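Local coordinates for carbamate kinase (Mycoplasma penetrans, PDB 4AXS), which probably acts as a carbamate kinase, transferring a phosphoryl group from carbamoyl phosphate to ADP to make ATP at the end of the arginine deiminase pathway, at residues 113-116 and 117-121; 29-33 and 34-38; 217-221 and 222-226; 270-273 and 274-278. All coordinates share one frame; numbering follows the deposited sequence.

Contact 1 of 4, residues 113-116 and 117-121; sequences TAIS and NELKK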
loop_
_atom_site.group_PDB
_atom_site.type_symbol
_atom_site.label_atom_id
_atom_site.label_comp_id
_atom_site.label_asym_id
_atom_site.label_seq_id
_atom_site.Cartn_x
_atom_site.Cartn_y
_atom_site.Cartn_z
ATOM N N THR A 113 -0.176 8.154 8.698
ATOM C CA THR A 113 -0.610 8.739 9.958
ATOM C C THR A 113 0.157 10.036 10.208
ATOM O O THR A 113 -0.427 11.123 10.290
ATOM C CB THR A 113 -0.350 7.812 11.155
ATOM O OG1 THR A 113 -1.102 6.604 11.014
ATOM C CG2 THR A 113 -0.765 8.489 12.439
ATOM N N ALA A 114 1.481 9.903 10.308
ATOM C CA ALA A 114 2.338 10.976 10.785
ATOM C C ALA A 114 2.176 12.271 10.002
ATOM O O ALA A 114 2.079 13.358 10.586
ATOM C CB ALA A 114 3.775 10.528 10.785
ATOM N N ILE A 115 2.136 12.169 8.682
ATOM C CA ILE A 115 2.106 13.382 7.881
ATOM C C ILE A 115 0.706 13.981 7.892
ATOM O O ILE A 115 0.538 15.202 7.851
ATOM C CB ILE A 115 2.597 13.145 6.445
ATOM C CG1 ILE A 115 2.392 14.399 5.606
ATOM C CG2 ILE A 115 1.833 11.989 5.814
ATOM C CD1 ILE A 115 2.607 14.170 4.142
ATOM N N SER A 116 -0.298 13.113 7.940
ATOM C CA SER A 116 -1.666 13.553 8.173
ATOM C C SER A 116 -1.689 14.271 9.520
ATOM O O SER A 116 -2.164 15.403 9.630
ATOM C CB SER A 116 -2.623 12.351 8.192
ATOM O OG SER A 116 -3.073 11.998 6.890
ATOM N N ASN A 117 -1.153 13.608 10.539
ATOM C CA ASN A 117 -1.138 14.160 11.882
ATOM C C ASN A 117 -0.493 15.546 11.940
ATOM O O ASN A 117 -1.091 16.487 12.468
ATOM C CB ASN A 117 -0.439 13.205 12.843
ATOM C CG ASN A 117 -1.392 12.214 13.465
ATOM O OD1 ASN A 117 -2.594 12.236 13.186
ATOM N ND2 ASN A 117 -0.869 11.339 14.324
ATOM N N GLU A 118 0.716 15.669 11.390
ATOM C CA GLU A 118 1.426 16.947 11.398
ATOM C C GLU A 118 0.649 18.050 10.686
ATOM O O GLU A 118 0.571 19.171 11.180
ATOM C CB GLU A 118 2.823 16.814 10.780
ATOM C CG GLU A 118 3.767 15.912 11.549
ATOM C CD GLU A 118 3.911 16.324 12.997
ATOM O OE1 GLU A 118 3.797 17.536 13.271
ATOM O OE2 GLU A 118 4.133 15.440 13.859
ATOM N N LEU A 119 0.083 17.741 9.524
ATOM C CA LEU A 119 -0.713 18.725 8.791
ATOM C C LEU A 119 -1.879 19.247 9.633
ATOM O O LEU A 119 -2.290 20.398 9.480
ATOM C CB LEU A 119 -1.234 18.152 7.466
ATOM C CG LEU A 119 -0.182 17.918 6.378
ATOM C CD1 LEU A 119 -0.749 17.157 5.191
ATOM C CD2 LEU A 119 0.440 19.240 5.924
ATOM N N LYS A 120 -2.407 18.405 10.521
ATOM C CA LYS A 120 -3.530 18.802 11.370
ATOM C C LYS A 120 -3.101 19.741 12.501
ATOM O O LYS A 120 -3.875 20.612 12.912
ATOM C CB LYS A 120 -4.268 17.577 11.933
ATOM C CG LYS A 120 -5.039 16.785 10.893
ATOM C CD LYS A 120 -5.437 15.389 11.404
ATOM C CE LYS A 120 -6.688 15.397 12.286
ATOM N NZ LYS A 120 -7.859 15.977 11.567
ATOM N N LYS A 121 -1.877 19.569 13.004
ATOM C CA LYS A 121 -1.354 20.467 14.043
ATOM C C LYS A 121 -1.390 21.901 13.548
ATOM O O LYS A 121 -1.563 22.837 14.326
ATOM C CB LYS A 121 0.076 20.099 14.450
ATOM C CG LYS A 121 0.213 18.688 14.957
ATOM C CD LYS A 121 1.543 18.440 15.627
ATOM C CE LYS A 121 1.595 17.014 16.152
ATOM N NZ LYS A 121 2.652 16.787 17.170
#
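The side-chain amide of N117 lies alongside the methyl of T113, with ND2 3.4 Å from T113 CG2, and the two side chains run side by side from successive turns of helix 96-121. In T113 the methyl is trans to the backbone N while OG1 sits beside that N (chi1 -63°). The methyl therefore lines the amide, and OG1 is left to bond Q134 NE2 of the second subunit. N117 is equally committed across the interface: its OD1 accepts from Y223 N of that subunit. Short polar side chains suit this face because they satisfy a partner's polar groups without holding the subunits apart. K120 adds a weak bond from NZ to N221 OD1 of the second subunit.

The opposite chemistry appears where I115 and L119 meet, CG1 to CD1 at 4.2 Å. Both also pack on V128 and V205, so branched aliphatic groups join the helix to these strands. E118 CG passes 3.2 Å from A114 O, while A51, A52 and A55 of helix 48-59 lie against its side chain. Beneath the side chains, N117 N bonds T113 O at 2.6 Å and E118 N bonds A114 O at 2.8 Å. This i to i+4 ladder, with I115 and L119 turned to strands 128-130 and 205-207, and T113, N117 and K120 to the second subunit, is typical of an amphipathic interface helix, here in an amino acid kinase dimer.

Contact 2 of 4, residues 29-33 and 34-38; sequences IALGG and NALGD. With SO4 (sulfate ion), chain C; SO4 (sulfate ion), chain B.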
loop_
_atom_site.group_PDB
_atom_site.type_symbol
_atom_site.label_atom_id
_atom_site.label_comp_id
_atom_site.label_asym_id
_atom_site.label_seq_id
_atom_site.Cartn_x
_atom_site.Cartn_y
_atom_site.Cartn_z
ATOM N N ILE A 29 10.531 14.997 -2.190
ATOM C CA ILE A 29 11.459 14.670 -1.119
ATOM C C ILE A 29 11.606 13.162 -0.981
ATOM O O ILE A 29 10.619 12.445 -0.973
ATOM C CB ILE A 29 11.005 15.284 0.229
ATOM C CG1 ILE A 29 10.701 16.772 0.056
ATOM C CG2 ILE A 29 12.079 15.104 1.296
ATOM C CD1 ILE A 29 10.470 17.512 1.360
ATOM N N ALA A 30 12.844 12.692 -0.869
ATOM C CA ALA A 30 13.121 11.265 -0.763
ATOM C C ALA A 30 13.791 10.916 0.564
ATOM O O ALA A 30 14.883 11.384 0.855
ATOM C CB ALA A 30 13.989 10.813 -1.935
ATOM N N LEU A 31 13.139 10.074 1.359
ATOM C CA LEU A 31 13.616 9.742 2.707
ATOM C C LEU A 31 14.245 8.351 2.790
ATOM O O LEU A 31 13.571 7.343 2.568
ATOM C CB LEU A 31 12.454 9.845 3.695
ATOM C CG LEU A 31 12.611 9.386 5.145
ATOM C CD1 LEU A 31 13.534 10.284 5.922
ATOM C CD2 LEU A 31 11.228 9.375 5.792
ATOM N N GLY A 32 15.531 8.292 3.109
ATOM C CA GLY A 32 16.235 7.028 3.148
ATOM C C GLY A 32 15.612 6.020 4.093
ATOM O O GLY A 32 15.007 6.387 5.087
ATOM N N GLY A 33 15.769 4.744 3.767
ATOM C CA GLY A 33 15.346 3.658 4.628
ATOM C C GLY A 33 16.039 3.605 5.985
ATOM O O GLY A 33 15.435 3.156 6.967
ATOM N N ASN A 34 17.292 4.057 6.062
ATOM C CA ASN A 34 17.991 4.036 7.344
ATOM C C ASN A 34 17.397 5.070 8.299
ATOM O O ASN A 34 17.509 4.944 9.518
ATOM C CB ASN A 34 19.497 4.272 7.180
ATOM C CG ASN A 34 20.139 3.344 6.161
ATOM O OD1 ASN A 34 19.765 2.174 6.026
ATOM N ND2 ASN A 34 21.124 3.871 5.435
ATOM N N ALA A 35 16.761 6.093 7.740
ATOM C CA ALA A 35 16.077 7.099 8.543
ATOM C C ALA A 35 14.749 6.597 9.140
ATOM O O ALA A 35 14.136 7.285 9.964
ATOM C CB ALA A 35 15.844 8.348 7.727
ATOM N N LEU A 36 14.299 5.409 8.733
ATOM C CA LEU A 36 13.054 4.870 9.281
ATOM C C LEU A 36 13.301 3.831 10.385
ATOM O O LEU A 36 12.356 3.386 11.061
ATOM C CB LEU A 36 12.132 4.331 8.172
ATOM C CG LEU A 36 11.600 5.376 7.168
ATOM C CD1 LEU A 36 11.078 4.734 5.896
ATOM C CD2 LEU A 36 10.543 6.299 7.772
ATOM N N GLY A 37 14.564 3.452 10.579
ATOM C CA GLY A 37 14.925 2.650 11.732
ATOM C C GLY A 37 14.968 1.139 11.580
ATOM O O GLY A 37 15.188 0.607 10.494
ATOM N N ASP A 38 14.763 0.449 12.698
ATOM C CA ASP A 38 15.014 -0.988 12.807
ATOM C C ASP A 38 13.752 -1.788 13.148
ATOM O O ASP A 38 13.643 -2.976 12.832
ATOM C CB ASP A 38 16.043 -1.231 13.912
ATOM C CG ASP A 38 17.407 -1.594 13.378
ATOM O OD1 ASP A 38 17.996 -0.787 12.614
ATOM O OD2 ASP A 38 17.898 -2.688 13.741
HETATM S S SO4 C . 21.180 7.407 3.645
HETATM O O1 SO4 C . 21.769 8.738 3.544
HETATM O O2 SO4 C . 21.188 7.027 5.060
HETATM O O3 SO4 C . 19.818 7.450 3.113
HETATM O O4 SO4 C . 21.961 6.447 2.856
HETATM S S SO4 B . 17.634 3.094 1.036
HETATM O O1 SO4 B . 17.305 1.862 0.316
HETATM O O2 SO4 B . 16.448 3.456 1.810
HETATM O O3 SO4 B . 18.762 2.921 1.961
HETATM O O4 SO4 B . 18.029 4.159 0.101
#
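G33, L31 and L36 carry this turn, in which L36 N bonds back to G33 O at 3.1 Å just beyond strand 27-31. It belongs to the glycine-rich loop that follows the first strand in the amino acid kinase fold. The donor stands well above the G33 carbonyl plane, and the same oxygen also accepts from Q73 NE2 of helix 71-83.

L31, the last residue of the strand, sends CG trans to its backbone N (chi1 172°). Its two methyls then divide the work: CD1 meets A35 CB at 3.5 Å, and CD2 meets L36 CD2 at 3.7 Å where the two leucines cross at a slant. Branched leucines suit this buried side, whereas small A35 lets the chain turn closely over L31.

Having no side chains, G32 and G33 let two sulfates come close to the backbone, G32 CA lying 3.6 Å from O3 of one of them. K232 NZ and T252 OG1 also hydrogen-bond sulfate here; such a site is consistent with phosphate-binding in this family. G33 N points to the other sulfate at a distance too short to be reliable. N34 ND2 donates to O2 of the sulfate beside G32 CA at 3.2 Å, with an N-H...O angle of 150°.

Contact 3 of 4, residues 217-221 and 222-226; sequences IIQDN and QYIGV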
loop_
_atom_site.group_PDB
_atom_site.type_symbol
_atom_site.label_atom_id
_atom_site.label_comp_id
_atom_site.label_asym_id
_atom_site.label_seq_id
_atom_site.Cartn_x
_atom_site.Cartn_y
_atom_site.Cartn_z
ATOM N N ILE A 217 8.383 -5.626 -15.141
ATOM C CA ILE A 217 8.629 -5.602 -16.583
ATOM C C ILE A 217 7.342 -5.729 -17.405
ATOM O O ILE A 217 6.280 -6.065 -16.877
ATOM C CB ILE A 217 9.656 -6.667 -17.028
ATOM C CG1 ILE A 217 9.029 -8.060 -17.045
ATOM C CG2 ILE A 217 10.915 -6.616 -16.146
ATOM C CD1 ILE A 217 9.984 -9.137 -17.550
ATOM N N ILE A 218 7.437 -5.431 -18.694
ATOM C CA ILE A 218 6.302 -5.584 -19.596
ATOM C C ILE A 218 6.626 -6.613 -20.664
ATOM O O ILE A 218 7.588 -6.460 -21.422
ATOM C CB ILE A 218 5.901 -4.262 -20.261
ATOM C CG1 ILE A 218 5.334 -3.301 -19.222
ATOM C CG2 ILE A 218 4.863 -4.497 -21.336
ATOM C CD1 ILE A 218 4.759 -2.036 -19.824
ATOM N N GLN A 219 5.822 -7.671 -20.714
ATOM C CA GLN A 219 6.035 -8.748 -21.668
ATOM C C GLN A 219 4.747 -9.089 -22.420
ATOM O O GLN A 219 3.831 -9.708 -21.872
ATOM C CB GLN A 219 6.613 -9.973 -20.964
ATOM C CG GLN A 219 7.020 -11.089 -21.894
ATOM C CD GLN A 219 7.875 -12.131 -21.200
ATOM O OE1 GLN A 219 8.272 -11.957 -20.044
ATOM N NE2 GLN A 219 8.166 -13.223 -21.902
ATOM N N ASP A 220 4.696 -8.663 -23.680
ATOM C CA ASP A 220 3.537 -8.868 -24.544
ATOM C C ASP A 220 2.325 -8.126 -24.001
ATOM O O ASP A 220 1.259 -8.709 -23.838
ATOM C CB ASP A 220 3.225 -10.356 -24.698
ATOM C CG ASP A 220 4.436 -11.167 -25.121
ATOM O OD1 ASP A 220 5.063 -10.834 -26.154
ATOM O OD2 ASP A 220 4.764 -12.139 -24.410
ATOM N N ASN A 221 2.504 -6.838 -23.722
ATOM C CA ASN A 221 1.444 -6.003 -23.170
ATOM C C ASN A 221 0.938 -6.521 -21.819
ATOM O O ASN A 221 -0.131 -6.116 -21.357
ATOM C CB ASN A 221 0.295 -5.868 -24.174
ATOM C CG ASN A 221 -0.415 -4.521 -24.085
ATOM O OD1 ASN A 221 0.221 -3.472 -23.978
ATOM N ND2 ASN A 221 -1.745 -4.547 -24.146
ATOM N N GLN A 222 1.709 -7.415 -21.195
ATOM C CA GLN A 222 1.394 -7.942 -19.860
ATOM C C GLN A 222 2.444 -7.540 -18.816
ATOM O O GLN A 222 3.645 -7.621 -19.075
ATOM C CB GLN A 222 1.279 -9.472 -19.890
ATOM C CG GLN A 222 -0.000 -10.016 -20.520
ATOM C CD GLN A 222 -1.244 -9.728 -19.695
ATOM O OE1 GLN A 222 -1.943 -8.732 -19.930
ATOM N NE2 GLN A 222 -1.532 -10.601 -18.725
ATOM N N TYR A 223 1.988 -7.110 -17.639
ATOM C CA TYR A 223 2.889 -6.756 -16.541
ATOM C C TYR A 223 3.349 -8.013 -15.812
ATOM O O TYR A 223 2.656 -9.024 -15.819
ATOM C CB TYR A 223 2.215 -5.797 -15.556
ATOM C CG TYR A 223 1.981 -4.395 -16.088
ATOM C CD1 TYR A 223 3.028 -3.645 -16.614
ATOM C CD2 TYR A 223 0.721 -3.814 -16.051
ATOM C CE1 TYR A 223 2.832 -2.358 -17.091
ATOM C CE2 TYR A 223 0.513 -2.525 -16.533
ATOM C CZ TYR A 223 1.577 -1.801 -17.055
ATOM O OH TYR A 223 1.395 -0.516 -17.535
ATOM N N ILE A 224 4.528 -7.950 -15.203
ATOM C CA ILE A 224 5.100 -9.064 -14.459
ATOM C C ILE A 224 6.079 -8.526 -13.440
ATOM O O ILE A 224 7.208 -8.167 -13.786
ATOM C CB ILE A 224 5.879 -10.030 -15.364
ATOM C CG1 ILE A 224 5.050 -10.415 -16.605
ATOM C CG2 ILE A 224 6.329 -11.254 -14.565
ATOM C CD1 ILE A 224 5.841 -11.103 -17.697
ATOM N N GLY A 225 5.641 -8.423 -12.192
ATOM C CA GLY A 225 6.534 -8.075 -11.108
ATOM C C GLY A 225 7.693 -9.052 -11.106
ATOM O O GLY A 225 7.489 -10.247 -11.251
ATOM N N VAL A 226 8.916 -8.545 -10.983
ATOM C CA VAL A 226 10.085 -9.412 -10.842
ATOM C C VAL A 226 10.871 -9.098 -9.573
ATOM O O VAL A 226 10.599 -8.099 -8.891
ATOM C CB VAL A 226 11.017 -9.323 -12.047
ATOM C CG1 VAL A 226 10.220 -9.519 -13.327
ATOM C CG2 VAL A 226 11.764 -7.984 -12.044
#
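I218 and Y223 lie side by side on one face of a beta hairpin, pointing the same way from a non-hydrogen-bonded antiparallel pair. I218 CD1 comes within 3.4 Å of Y223 CE1, so the aliphatic branch runs beside the ring while I217 O lies at the ring's edge. On the other face I217 slants across I224, its CG1 4.1 Å from I224 CB, and its side chain crosses that of V226 at about a right angle, CG2 to CG1. Beta-branched residues suit these extended positions.

The backbone fixes this register. I217 N donates to I224 O at 3.1 Å, and the return bond from I224 N is weak. Nearer the tip, Q219 N meets Q222 O at 2.7 Å in the carbonyl plane and almost straight (172°). D220 and N221 make the turn with both phi angles positive, close to type I', a twist that asparagine and aspartate tolerate better than most residues.

Further out, strand 134-137 flanks the hairpin, with V137 against I217 and I136 against Y223. The hairpin also reaches the second subunit: Q222 packs on N117 and Y223 on K120, both of that subunit. Back on the I217 face, the Q219 side chain, extended beyond CG (chi2 167°), crosses I224, whose CD1 touches Q219 CB at 3.5 Å.

Contact 4 of 4, residues 270-273 and 274-278; sequences KTVD and VKALN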
loop_
_atom_site.group_PDB
_atom_site.type_symbol
_atom_site.label_atom_id
_atom_site.label_comp_id
_atom_site.label_asym_id
_atom_site.label_seq_id
_atom_site.Cartn_x
_atom_site.Cartn_y
_atom_site.Cartn_z
ATOM N N LYS A 270 28.829 23.314 -2.307
ATOM C CA LYS A 270 27.679 24.118 -1.907
ATOM C C LYS A 270 26.718 24.202 -3.079
ATOM O O LYS A 270 25.609 23.674 -3.029
ATOM C CB LYS A 270 28.133 25.512 -1.491
ATOM C CG LYS A 270 29.408 25.508 -0.650
ATOM C CD LYS A 270 29.845 26.920 -0.295
ATOM C CE LYS A 270 30.934 26.919 0.772
ATOM N NZ LYS A 270 30.765 28.064 1.723
ATOM N N THR A 271 27.144 24.879 -4.135
ATOM C CA THR A 271 26.481 24.731 -5.419
ATOM C C THR A 271 27.422 23.908 -6.290
ATOM O O THR A 271 28.550 23.612 -5.879
ATOM C CB THR A 271 26.156 26.086 -6.062
ATOM O OG1 THR A 271 25.440 26.890 -5.119
ATOM C CG2 THR A 271 25.285 25.893 -7.284
ATOM N N VAL A 272 26.960 23.511 -7.470
ATOM C CA VAL A 272 27.767 22.692 -8.359
ATOM C C VAL A 272 26.900 22.382 -9.558
ATOM O O VAL A 272 25.700 22.646 -9.540
ATOM C CB VAL A 272 28.396 21.503 -7.621
ATOM C CG1 VAL A 272 27.293 20.498 -7.192
ATOM C CG2 VAL A 272 29.465 20.843 -8.474
ATOM N N ASP A 273 27.402 21.657 -10.513
ATOM C CA ASP A 273 26.680 21.370 -11.745
ATOM C C ASP A 273 27.153 20.036 -12.309
ATOM O O ASP A 273 28.109 19.419 -11.817
ATOM C CB ASP A 273 26.654 22.422 -12.853
ATOM C CG ASP A 273 28.051 22.893 -13.264
ATOM O OD1 ASP A 273 28.991 22.069 -13.446
ATOM O OD2 ASP A 273 28.203 24.116 -13.436
ATOM N N VAL A 274 26.474 19.627 -13.375
ATOM C CA VAL A 274 26.638 18.316 -13.979
ATOM C C VAL A 274 28.046 18.171 -14.521
ATOM O O VAL A 274 28.720 17.158 -14.278
ATOM C CB VAL A 274 25.608 18.120 -15.124
ATOM C CG1 VAL A 274 25.545 16.667 -15.574
ATOM C CG2 VAL A 274 24.242 18.626 -14.687
ATOM N N LYS A 275 28.484 19.195 -15.252
ATOM C CA LYS A 275 29.838 19.240 -15.804
ATOM C C LYS A 275 30.884 18.843 -14.764
ATOM O O LYS A 275 31.705 17.959 -15.013
ATOM C CB LYS A 275 30.147 20.636 -16.372
ATOM C CG LYS A 275 31.495 20.746 -17.074
ATOM C CD LYS A 275 31.851 22.198 -17.434
ATOM C CE LYS A 275 33.366 22.342 -17.720
ATOM N NZ LYS A 275 33.737 23.677 -18.266
ATOM N N ALA A 276 30.852 19.477 -13.594
ATOM C CA ALA A 276 31.844 19.177 -12.551
ATOM C C ALA A 276 31.617 17.797 -11.931
ATOM O O ALA A 276 32.564 17.024 -11.734
ATOM C CB ALA A 276 31.835 20.248 -11.481
ATOM N N LEU A 277 30.354 17.490 -11.624
ATOM C CA LEU A 277 30.019 16.189 -11.051
ATOM C C LEU A 277 30.541 15.073 -11.928
ATOM O O LEU A 277 31.031 14.061 -11.435
ATOM C CB LEU A 277 28.523 16.046 -10.837
ATOM C CG LEU A 277 28.018 16.485 -9.459
ATOM C CD1 LEU A 277 29.096 16.323 -8.406
ATOM C CD2 LEU A 277 27.516 17.900 -9.477
ATOM N N ASN A 278 30.479 15.276 -13.235
ATOM C CA ASN A 278 31.041 14.291 -14.160
ATOM C C ASN A 278 32.543 14.026 -13.985
ATOM O O ASN A 278 32.986 12.875 -14.005
ATOM C CB ASN A 278 30.657 14.623 -15.610
ATOM C CG ASN A 278 29.210 14.228 -15.921
ATOM O OD1 ASN A 278 28.420 15.032 -16.422
ATOM N ND2 ASN A 278 28.851 12.987 -15.587
#
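V274 opens helix 274-282 directly after D273, its CB 3.7 Å from D273 C, and its CB bond points away from the preceding loop. K275 follows on the exposed side: its CB passes 3.5 Å from D273 OD1, but the extended chain carries the amine off toward solvent, as suits a lysine on a helix surface.

A276 receives the cap. Its backbone N donates to D273 OD1 at 3.2 Å, with an N-H...O angle of 162°, approaching the oxygen nearly head-on to its C-O bond. D273 can do this because its CG lies between its own backbone N and carbonyl carbon (chi1 54°), which swings the carboxylate over the open first turn. Aspartate is a favoured N-cap, since its short arm reaches an amide of the first turn, which has no residue of the helix four places back to bond, and its charge probably complements the helix dipole. The small A276 methyl then fits against V272 CG2 at 3.9 Å.

L277 crosses V272 at about a right angle, its CD2 3.5 Å from V272 CG1. This pairing of the residue before the N-cap with the fourth helical residue is a hydrophobic staple, though the exact placing of CD2 is doubtful. N278 N completes the turn by bonding V274 O at 2.8 Å. Around this start, V274 and L277 pack on M299 of helix 292-302, L277 also meets I295, and V272 rests on T328 and I330 of strand 328-330.

In the fold
Contact 1 is mostly buried and contact 2 partly so, whereas contacts 3 and 4 lie at the surface. Contacts 1 and 3 are about 37 Å apart between centres within one chain, yet they are joined across the dimer: helix 96-121 of each subunit receives the hairpin of the other. Contact 2, about 8 Å from the chain's centre, starts on the five-stranded sheet and runs into the loop after strand 27-31, and its backbone and one amide face anions. Contact 4 borders the far edge of that sheet, strand 328-330. Helix bonds dominate contact 1, cross-strand pairing contact 3, a glycine turn contact 2, and a carboxylate cap with an apolar staple contact 4.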